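Long-range contacts in peroxiredoxin (Akkermansia muciniphila, PDB 6KHX), which probably reduces hydrogen peroxide and organic hydroperoxides as a typical 2-Cys peroxiredoxin of the thioredoxin superfamily: residues I135-L140 / Q152-F157; R168-A172 / G186-G190; A13-N18 / S98-S103. All blocks are in the same frame, centred on the assembly; numbering follows the deposited sequence.

Contact 1: I135-L140 / Q152-F157; sequences IAYRGL and QLINDF
Phe157 O is gripped by the guanidinium group of Arg138. The contact lies on the antiparallel beta hairpin 138-143/149-155, at the edge of the subunit's thioredoxin-fold sheet. Arg138 NH2 bonds to Phe157 O at 2.9 Å, and the oxygen lies in the guanidinium plane. Arg138 NE donates to the same oxygen, but this bond is modelled very short and its length is doubtful. With both donors on one oxygen, the flat group is probably held against rotation. The Arg138 chain is extended from CG to NE, which carries the group past Asn155 to Phe157. Arg138 NH1 forms a salt bridge with Glu52, and the side chain packs on Pro42 and Cys49, both part of the PxxxTxxC signature of peroxiredoxins.

In the ladder, Arg138 with Asn155 and Leu140 with Leu153 are hydrogen-bonded pairs. Asn155 N donates to Arg138 O at 2.9 Å, and Leu153 N to Leu140 O at 2.9 Å. Between them Gly139 and Ile154 form a non-hydrogen-bonded pair, CA to CA 4.2 Å. Strand 149-155 also pairs antiparallel with a strand of the second subunit, so the sheet crosses the interface. There Asn155 OD1 bonds to His151 of that subunit, and Asp156 OD2 forms a salt bridge with its Arg150.

Beyond the ladder, Tyr137 and Phe157 form an offset stack, with centroids 4.2 Å apart and planes at 24°. Tyr137 CE1 lies over one face of the Phe157 ring, offset toward its rim. The two side chains cross at about a right angle; with CG beside the backbone N (chi1 -85°), the Tyr137 ring comes over the Phe157 ring. Ile135 CG1 meets Phe157 CZ at 4.0 Å. Ala136 O lies at the edge of the Phe157 ring, in its plane, 3.6 Å from Phe157 CE1.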
loop_
_atom_site.group_PDB
_atom_site.type_symbol
_atom_site.label_atom_id
_atom_site.label_comp_id
_atom_site.label_asym_id
_atom_site.label_seq_id
_atom_site.Cartn_x
_atom_site.Cartn_y
_atom_site.Cartn_z
ATOM N N ILE B 135 -33.189 -0.274 -11.019
ATOM C CA ILE B 135 -34.111 0.558 -11.782
ATOM C C ILE B 135 -34.213 1.904 -11.080
ATOM O O ILE B 135 -33.843 2.052 -9.913
ATOM C CB ILE B 135 -35.511 -0.076 -11.933
ATOM C CG1 ILE B 135 -36.132 -0.341 -10.563
ATOM C CG2 ILE B 135 -35.443 -1.371 -12.732
ATOM C CD1 ILE B 135 -37.458 -1.072 -10.642
ATOM N N ALA B 136 -34.710 2.897 -11.814
ATOM C CA ALA B 136 -34.757 4.264 -11.306
ATOM C C ALA B 136 -35.992 4.498 -10.444
ATOM O O ALA B 136 -37.098 4.062 -10.778
ATOM C CB ALA B 136 -34.739 5.264 -12.462
ATOM N N TYR B 137 -35.793 5.199 -9.327
ATOM C CA TYR B 137 -36.898 5.717 -8.540
ATOM C C TYR B 137 -37.533 6.911 -9.255
ATOM O O TYR B 137 -37.028 7.409 -10.267
ATOM C CB TYR B 137 -36.419 6.139 -7.151
ATOM C CG TYR B 137 -36.351 5.027 -6.125
ATOM C CD1 TYR B 137 -37.509 4.394 -5.676
ATOM C CD2 TYR B 137 -35.135 4.628 -5.577
ATOM C CE1 TYR B 137 -37.453 3.383 -4.725
ATOM C CE2 TYR B 137 -35.071 3.619 -4.626
ATOM C CZ TYR B 137 -36.233 3.001 -4.207
ATOM O OH TYR B 137 -36.181 2.003 -3.263
ATOM N N ARG B 138 -38.663 7.380 -8.717
ATOM C CA ARG B 138 -39.399 8.492 -9.325
ATOM C C ARG B 138 -38.671 9.790 -8.996
ATOM O O ARG B 138 -38.984 10.505 -8.038
ATOM C CB ARG B 138 -40.852 8.506 -8.862
ATOM C CG ARG B 138 -41.574 7.251 -9.286
ATOM C CD ARG B 138 -43.069 7.297 -9.088
ATOM N NE ARG B 138 -43.578 5.938 -9.186
ATOM C CZ ARG B 138 -43.755 5.279 -10.326
ATOM N NH1 ARG B 138 -43.497 5.864 -11.490
ATOM N NH2 ARG B 138 -44.200 4.029 -10.297
ATOM N N GLY B 139 -37.672 10.094 -9.815
ATOM C CA GLY B 139 -36.772 11.216 -9.557
ATOM C C GLY B 139 -37.080 12.384 -10.487
ATOM O O GLY B 139 -37.352 12.179 -11.663
ATOM N N LEU B 140 -36.992 13.601 -9.967
ATOM C CA LEU B 140 -37.286 14.762 -10.801
ATOM C C LEU B 140 -36.272 15.862 -10.527
ATOM O O LEU B 140 -35.918 16.117 -9.372
ATOM C CB LEU B 140 -38.714 15.283 -10.575
ATOM C CG LEU B 140 -39.135 16.474 -11.443
ATOM C CD1 LEU B 140 -40.579 16.332 -11.920
ATOM C CD2 LEU B 140 -38.942 17.791 -10.697
ATOM N N GLN B 152 -34.527 19.236 -6.867
ATOM C CA GLN B 152 -34.617 17.804 -7.102
ATOM C C GLN B 152 -35.561 17.181 -6.084
ATOM O O GLN B 152 -35.696 17.660 -4.953
ATOM C CB GLN B 152 -33.251 17.109 -7.043
ATOM C CG GLN B 152 -32.572 17.165 -5.694
ATOM C CD GLN B 152 -31.326 16.301 -5.652
ATOM O OE1 GLN B 152 -30.206 16.788 -5.839
ATOM N NE2 GLN B 152 -31.519 14.998 -5.442
ATOM N N LEU B 153 -36.182 16.077 -6.501
ATOM C CA LEU B 153 -37.243 15.409 -5.760
ATOM C C LEU B 153 -37.215 13.937 -6.138
ATOM O O LEU B 153 -37.117 13.607 -7.326
ATOM C CB LEU B 153 -38.599 16.037 -6.109
ATOM C CG LEU B 153 -39.954 15.406 -5.794
ATOM C CD1 LEU B 153 -41.004 16.502 -5.781
ATOM C CD2 LEU B 153 -40.349 14.335 -6.800
ATOM N N ILE B 154 -37.315 13.059 -5.142
ATOM C CA ILE B 154 -37.364 11.620 -5.381
ATOM C C ILE B 154 -38.492 11.018 -4.559
ATOM O O ILE B 154 -38.569 11.231 -3.344
ATOM C CB ILE B 154 -36.038 10.917 -5.036
ATOM C CG1 ILE B 154 -34.846 11.650 -5.650
ATOM C CG2 ILE B 154 -36.082 9.472 -5.512
ATOM C CD1 ILE B 154 -33.525 11.048 -5.264
ATOM N N ASN B 155 -39.349 10.246 -5.220
ATOM C CA ASN B 155 -40.449 9.549 -4.574
ATOM C C ASN B 155 -40.244 8.043 -4.651
ATOM O O ASN B 155 -39.675 7.521 -5.619
ATOM C CB ASN B 155 -41.795 9.909 -5.215
ATOM C CG ASN B 155 -42.322 11.247 -4.749
ATOM O OD1 ASN B 155 -41.664 11.957 -3.982
ATOM N ND2 ASN B 155 -43.518 11.599 -5.201
ATOM N N ASP B 156 -40.716 7.352 -3.616
ATOM C CA ASP B 156 -40.792 5.901 -3.655
ATOM C C ASP B 156 -41.701 5.448 -4.798
ATOM O O ASP B 156 -42.532 6.205 -5.310
ATOM C CB ASP B 156 -41.293 5.367 -2.315
ATOM C CG ASP B 156 -41.053 3.888 -2.151
ATOM O OD1 ASP B 156 -40.497 3.266 -3.078
ATOM O OD2 ASP B 156 -41.408 3.349 -1.082
ATOM N N PHE B 157 -41.538 4.183 -5.187
ATOM C CA PHE B 157 -42.232 3.624 -6.348
ATOM C C PHE B 157 -43.737 3.888 -6.393
ATOM O O PHE B 157 -44.229 4.302 -7.454
ATOM C CB PHE B 157 -41.930 2.121 -6.401
ATOM C CG PHE B 157 -40.491 1.794 -6.732
ATOM C CD1 PHE B 157 -39.842 2.424 -7.784
ATOM C CD2 PHE B 157 -39.780 0.879 -5.967
ATOM C CE1 PHE B 157 -38.523 2.126 -8.084
ATOM C CE2 PHE B 157 -38.460 0.579 -6.259
ATOM C CZ PHE B 157 -37.832 1.202 -7.320
#

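Contact 2: R168-A172 / G186-G190; sequences RVVDA and GWHKG
The helical turn 168-172 and the irregular segment 186-190 meet without a backbone hydrogen bond between them; Arg168 and His188, and likewise Asp171 and Lys189, come to 6.2 Å between CA atoms. Side chains make the contact, and it ties the C-terminal arm of the peroxiredoxin to helix 163-179.

Arg168 NH1 donates to Trp187 O at 2.9 Å, with an N-H...O angle of 155°. The donor meets a lone pair in the carbonyl plane, and the oxygen lies near the guanidinium plane. The Arg168 chain bends at chi3 (76°), which turns its end to this carbonyl while CD stays against the His188 ring. Arg168 CD lies over one face of that ring, 3.9 Å from its centroid, a CH-pi contact. Arg168 NH2 is shared by Glu165 and Gly160 O of the second subunit. An alanine here has no guanidinium, and that is likely to leave Trp187 O and Gly160 O of the second subunit short of a donor, Glu165 without its charged mate and the His188 face less covered.

The six-membered ring of Trp187 reaches the helix. Its CZ3 lies 3.6 Å from Asp171 C, which sits at the ring edge. Ala172 CB touches Trp187 CE3 at 4.0 Å. Trp187 NE1 bonds to Glu191 O, and Asp171 OD2 pairs with Arg66. Lys189 NZ stays 4.4 Å from Asp171 OD1, beyond a salt bridge.

Within helix 163-179, Val169 and Val170 pack on Leu142 of strand 138-143. Ala172 touches Cys183 in the following loop and Leu159 of the second subunit.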
loop_
_atom_site.group_PDB
_atom_site.type_symbol
_atom_site.label_atom_id
_atom_site.label_comp_id
_atom_site.label_asym_id
_atom_site.label_seq_id
_atom_site.Cartn_x
_atom_site.Cartn_y
_atom_site.Cartn_z
ATOM N N ARG B 168 -44.789 24.996 -10.274
ATOM C CA ARG B 168 -44.600 26.013 -9.244
ATOM C C ARG B 168 -43.123 26.290 -9.019
ATOM O O ARG B 168 -42.711 27.448 -8.893
ATOM C CB ARG B 168 -45.255 25.573 -7.936
ATOM C CG ARG B 168 -45.341 26.672 -6.896
ATOM C CD ARG B 168 -45.708 26.132 -5.529
ATOM N NE ARG B 168 -44.580 25.475 -4.877
ATOM C CZ ARG B 168 -43.678 26.110 -4.132
ATOM N NH1 ARG B 168 -43.781 27.418 -3.945
ATOM N NH2 ARG B 168 -42.675 25.443 -3.570
ATOM N N VAL B 169 -42.308 25.232 -8.965
ATOM C CA VAL B 169 -40.875 25.416 -8.776
ATOM C C VAL B 169 -40.259 26.105 -9.990
ATOM O O VAL B 169 -39.363 26.947 -9.852
ATOM C CB VAL B 169 -40.201 24.063 -8.473
ATOM C CG1 VAL B 169 -38.715 24.245 -8.309
ATOM C CG2 VAL B 169 -40.777 23.461 -7.205
ATOM N N VAL B 170 -40.734 25.775 -11.195
ATOM C CA VAL B 170 -40.262 26.476 -12.387
ATOM C C VAL B 170 -40.553 27.968 -12.275
ATOM O O VAL B 170 -39.684 28.811 -12.534
ATOM C CB VAL B 170 -40.896 25.879 -13.654
ATOM C CG1 VAL B 170 -40.665 26.804 -14.843
ATOM C CG2 VAL B 170 -40.325 24.500 -13.934
ATOM N N ASP B 171 -41.785 28.313 -11.891
ATOM C CA ASP B 171 -42.150 29.720 -11.767
ATOM C C ASP B 171 -41.309 30.411 -10.706
ATOM O O ASP B 171 -40.903 31.563 -10.884
ATOM C CB ASP B 171 -43.643 29.867 -11.466
ATOM C CG ASP B 171 -44.513 29.594 -12.683
ATOM O OD1 ASP B 171 -44.014 29.739 -13.825
ATOM O OD2 ASP B 171 -45.700 29.243 -12.505
ATOM N N ALA B 172 -41.027 29.725 -9.597
ATOM C CA ALA B 172 -40.196 30.333 -8.564
ATOM C C ALA B 172 -38.775 30.581 -9.069
ATOM O O ALA B 172 -38.206 31.659 -8.843
ATOM C CB ALA B 172 -40.181 29.454 -7.315
ATOM N N GLY B 186 -44.810 28.393 -0.204
ATOM C CA GLY B 186 -46.093 28.361 -0.876
ATOM C C GLY B 186 -46.286 29.403 -1.950
ATOM O O GLY B 186 -47.417 29.587 -2.417
ATOM N N TRP B 187 -45.215 30.064 -2.386
ATOM C CA TRP B 187 -45.337 31.125 -3.374
ATOM C C TRP B 187 -45.823 30.575 -4.710
ATOM O O TRP B 187 -45.409 29.498 -5.152
ATOM C CB TRP B 187 -43.997 31.837 -3.543
ATOM C CG TRP B 187 -44.030 32.934 -4.564
ATOM C CD1 TRP B 187 -44.294 34.257 -4.342
ATOM C CD2 TRP B 187 -43.766 32.807 -5.966
ATOM N NE1 TRP B 187 -44.225 34.957 -5.524
ATOM C CE2 TRP B 187 -43.900 34.092 -6.535
ATOM C CE3 TRP B 187 -43.433 31.732 -6.797
ATOM C CZ2 TRP B 187 -43.716 34.329 -7.894
ATOM C CZ3 TRP B 187 -43.254 31.967 -8.151
ATOM C CH2 TRP B 187 -43.397 33.257 -8.686
ATOM N N HIS B 188 -46.712 31.331 -5.353
ATOM C CA HIS B 188 -47.184 31.039 -6.697
ATOM C C HIS B 188 -47.036 32.285 -7.554
ATOM O O HIS B 188 -46.936 33.404 -7.045
ATOM C CB HIS B 188 -48.650 30.561 -6.716
ATOM C CG HIS B 188 -48.858 29.208 -6.107
ATOM N ND1 HIS B 188 -48.977 29.009 -4.747
ATOM C CD2 HIS B 188 -48.972 27.984 -6.679
ATOM C CE1 HIS B 188 -49.152 27.720 -4.507
ATOM N NE2 HIS B 188 -49.152 27.077 -5.662
ATOM N N LYS B 189 -47.015 32.074 -8.866
ATOM C CA LYS B 189 -46.862 33.185 -9.792
ATOM C C LYS B 189 -47.994 34.184 -9.594
ATOM O O LYS B 189 -49.167 33.808 -9.510
ATOM C CB LYS B 189 -46.829 32.674 -11.233
ATOM C CG LYS B 189 -46.368 33.708 -12.249
ATOM C CD LYS B 189 -46.101 33.063 -13.604
ATOM C CE LYS B 189 -45.531 34.060 -14.602
ATOM N NZ LYS B 189 -45.210 33.411 -15.907
ATOM N N GLY B 190 -47.627 35.460 -9.473
ATOM C CA GLY B 190 -48.557 36.535 -9.220
ATOM C C GLY B 190 -48.622 36.991 -7.775
ATOM O O GLY B 190 -49.093 38.105 -7.513
#

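Contact 3: A13-N18 / S98-S103; sequences ANAVVN and SYPIVS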
loop_
_atom_site.group_PDB
_atom_site.type_symbol
_atom_site.label_atom_id
_atom_site.label_comp_id
_atom_site.label_asym_id
_atom_site.label_seq_id
_atom_site.Cartn_x
_atom_site.Cartn_y
_atom_site.Cartn_z
ATOM N N ALA B 13 -27.608 9.371 -25.107
ATOM C CA ALA B 13 -28.219 8.059 -25.191
ATOM C C ALA B 13 -29.257 8.050 -26.303
ATOM O O ALA B 13 -29.617 9.086 -26.866
ATOM C CB ALA B 13 -28.851 7.657 -23.854
ATOM N N ASN B 14 -29.720 6.850 -26.628
ATOM C CA ASN B 14 -30.860 6.714 -27.513
ATOM C C ASN B 14 -32.109 7.217 -26.803
ATOM O O ASN B 14 -32.249 7.096 -25.580
ATOM C CB ASN B 14 -31.042 5.251 -27.915
ATOM C CG ASN B 14 -29.853 4.711 -28.672
ATOM O OD1 ASN B 14 -29.253 5.410 -29.484
ATOM N ND2 ASN B 14 -29.489 3.467 -28.389
ATOM N N ALA B 15 -33.032 7.770 -27.585
ATOM C CA ALA B 15 -34.278 8.267 -27.024
ATOM C C ALA B 15 -35.386 8.084 -28.044
ATOM O O ALA B 15 -35.141 7.798 -29.217
ATOM C CB ALA B 15 -34.164 9.738 -26.609
ATOM N N VAL B 16 -36.619 8.222 -27.574
ATOM C CA VAL B 16 -37.788 8.328 -28.434
ATOM C C VAL B 16 -38.258 9.766 -28.369
ATOM O O VAL B 16 -38.665 10.250 -27.306
ATOM C CB VAL B 16 -38.900 7.350 -28.036
ATOM C CG1 VAL B 16 -39.929 7.255 -29.142
ATOM C CG2 VAL B 16 -38.304 5.979 -27.843
ATOM N N VAL B 17 -38.148 10.461 -29.496
ATOM C CA VAL B 17 -38.619 11.829 -29.647
ATOM C C VAL B 17 -39.702 11.813 -30.713
ATOM O O VAL B 17 -39.481 11.305 -31.821
ATOM C CB VAL B 17 -37.478 12.795 -30.022
ATOM C CG1 VAL B 17 -37.993 14.218 -30.088
ATOM C CG2 VAL B 17 -36.341 12.695 -29.017
ATOM N N ASN B 18 -40.876 12.342 -30.365
ATOM C CA ASN B 18 -42.037 12.337 -31.254
ATOM C C ASN B 18 -42.297 10.937 -31.808
ATOM O O ASN B 18 -42.575 10.751 -32.995
ATOM C CB ASN B 18 -41.862 13.359 -32.382
ATOM C CG ASN B 18 -43.183 13.768 -33.014
ATOM O OD1 ASN B 18 -44.241 13.701 -32.382
ATOM N ND2 ASN B 18 -43.123 14.215 -34.263
ATOM N N SER B 98 -45.105 12.732 -26.805
ATOM C CA SER B 98 -44.275 13.226 -27.895
ATOM C C SER B 98 -42.937 13.814 -27.463
ATOM O O SER B 98 -42.056 13.967 -28.315
ATOM C CB SER B 98 -45.032 14.297 -28.690
ATOM O OG SER B 98 -45.362 15.394 -27.855
ATOM N N TYR B 99 -42.769 14.172 -26.189
ATOM C CA TYR B 99 -41.503 14.714 -25.716
ATOM C C TYR B 99 -40.457 13.599 -25.625
ATOM O O TYR B 99 -40.793 12.412 -25.687
ATOM C CB TYR B 99 -41.701 15.420 -24.374
ATOM C CG TYR B 99 -42.297 14.557 -23.296
ATOM C CD1 TYR B 99 -41.492 13.737 -22.516
ATOM C CD2 TYR B 99 -43.662 14.571 -23.047
ATOM C CE1 TYR B 99 -42.033 12.946 -21.525
ATOM C CE2 TYR B 99 -44.212 13.787 -22.055
ATOM C CZ TYR B 99 -43.395 12.976 -21.302
ATOM O OH TYR B 99 -43.939 12.192 -20.319
ATOM N N PRO B 100 -39.173 13.946 -25.486
ATOM C CA PRO B 100 -38.131 12.907 -25.495
ATOM C C PRO B 100 -38.233 11.984 -24.290
ATOM O O PRO B 100 -38.389 12.435 -23.151
ATOM C CB PRO B 100 -36.824 13.710 -25.473
ATOM C CG PRO B 100 -37.191 15.064 -25.963
ATOM C CD PRO B 100 -38.584 15.296 -25.460
ATOM N N ILE B 101 -38.148 10.683 -24.555
ATOM C CA ILE B 101 -38.049 9.660 -23.521
ATOM C C ILE B 101 -36.710 8.965 -23.713
ATOM O O ILE B 101 -36.525 8.220 -24.683
ATOM C CB ILE B 101 -39.206 8.658 -23.573
ATOM C CG1 ILE B 101 -40.544 9.406 -23.652
ATOM C CG2 ILE B 101 -39.136 7.734 -22.363
ATOM C CD1 ILE B 101 -41.757 8.506 -23.833
ATOM N N VAL B 102 -35.772 9.229 -22.800
ATOM C CA VAL B 102 -34.396 8.762 -22.922
ATOM C C VAL B 102 -34.299 7.315 -22.464
ATOM O O VAL B 102 -34.926 6.913 -21.477
ATOM C CB VAL B 102 -33.459 9.665 -22.100
ATOM C CG1 VAL B 102 -32.017 9.155 -22.158
ATOM C CG2 VAL B 102 -33.554 11.087 -22.585
ATOM N N SER B 103 -33.479 6.533 -23.157
ATOM C CA SER B 103 -33.187 5.163 -22.757
ATOM C C SER B 103 -31.861 5.141 -21.996
ATOM O O SER B 103 -30.790 5.249 -22.602
ATOM C CB SER B 103 -33.137 4.248 -23.978
ATOM O OG SER B 103 -32.610 2.977 -23.636
HETATM O O HOH W 1 -29.514 4.501 -24.792
#
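The Asn18 amide approaches Ser98 with OD1, 3.8 Å from Ser98 CB, and no two flat groups stack across the contact. Next to it the puckered ring of Pro100 meets Val17 through its CB, 3.7 Å from Val17 CG2. The Tyr99 side chain starts out away from strand 13-17 and packs on Phe56 and Gln57 of helix 48-58, with its OH bonded to Leu53 O.

The rest is an antiparallel ladder in the thioredoxin-fold sheet, where strand 101-103 lies between 13-17 and 68-74. Val16 and Ile101 are a hydrogen-bonded pair: Val16 N reaches Ile101 O at 2.9 Å, and Ile101 N reaches Val16 O at 2.8 Å. Ser103 N donates to Asn14 O at 2.8 Å. Asn18 N adds a bond to Ser98 O beyond the strand end. A water accepts from Asn14 N and donates to Ser103 O, so it bridges the strands at the other end.

On one face Ala15 CB and Val102 CG2 are 4.3 Å apart, both near Phe25. Val102 CG1 stands anti to the backbone N (chi1 177°) and meets Ala13 CB at 3.9 Å. On the other face Val16 and Ile101 both pack on His81. Main-chain bonds therefore set the register, while apolar side chains, from alanine to isoleucine, pack on both faces.

Overall arrangement
Contacts 1 and 3 belong to the same mixed sheet, toward opposite sides of it, with centres about 19 Å apart. Contact 1 is buried, where the sheet runs on into the second subunit. Contact 3 is partly buried and joins the N-terminal strand to the sheet; Asn14 touches Glu133 of the third subunit. Both rest on antiparallel backbone ladders, but contact 1 adds an arginine and a ring stack. The centre of contact 2 is about 17 Å from the chain centre; it is partly buried, with His188 and Lys189 exposed. It has no strand pairing and relies on helix and loop side chains. Like contact 1, it borders the second subunit; helix 163-179 follows strand 149-155.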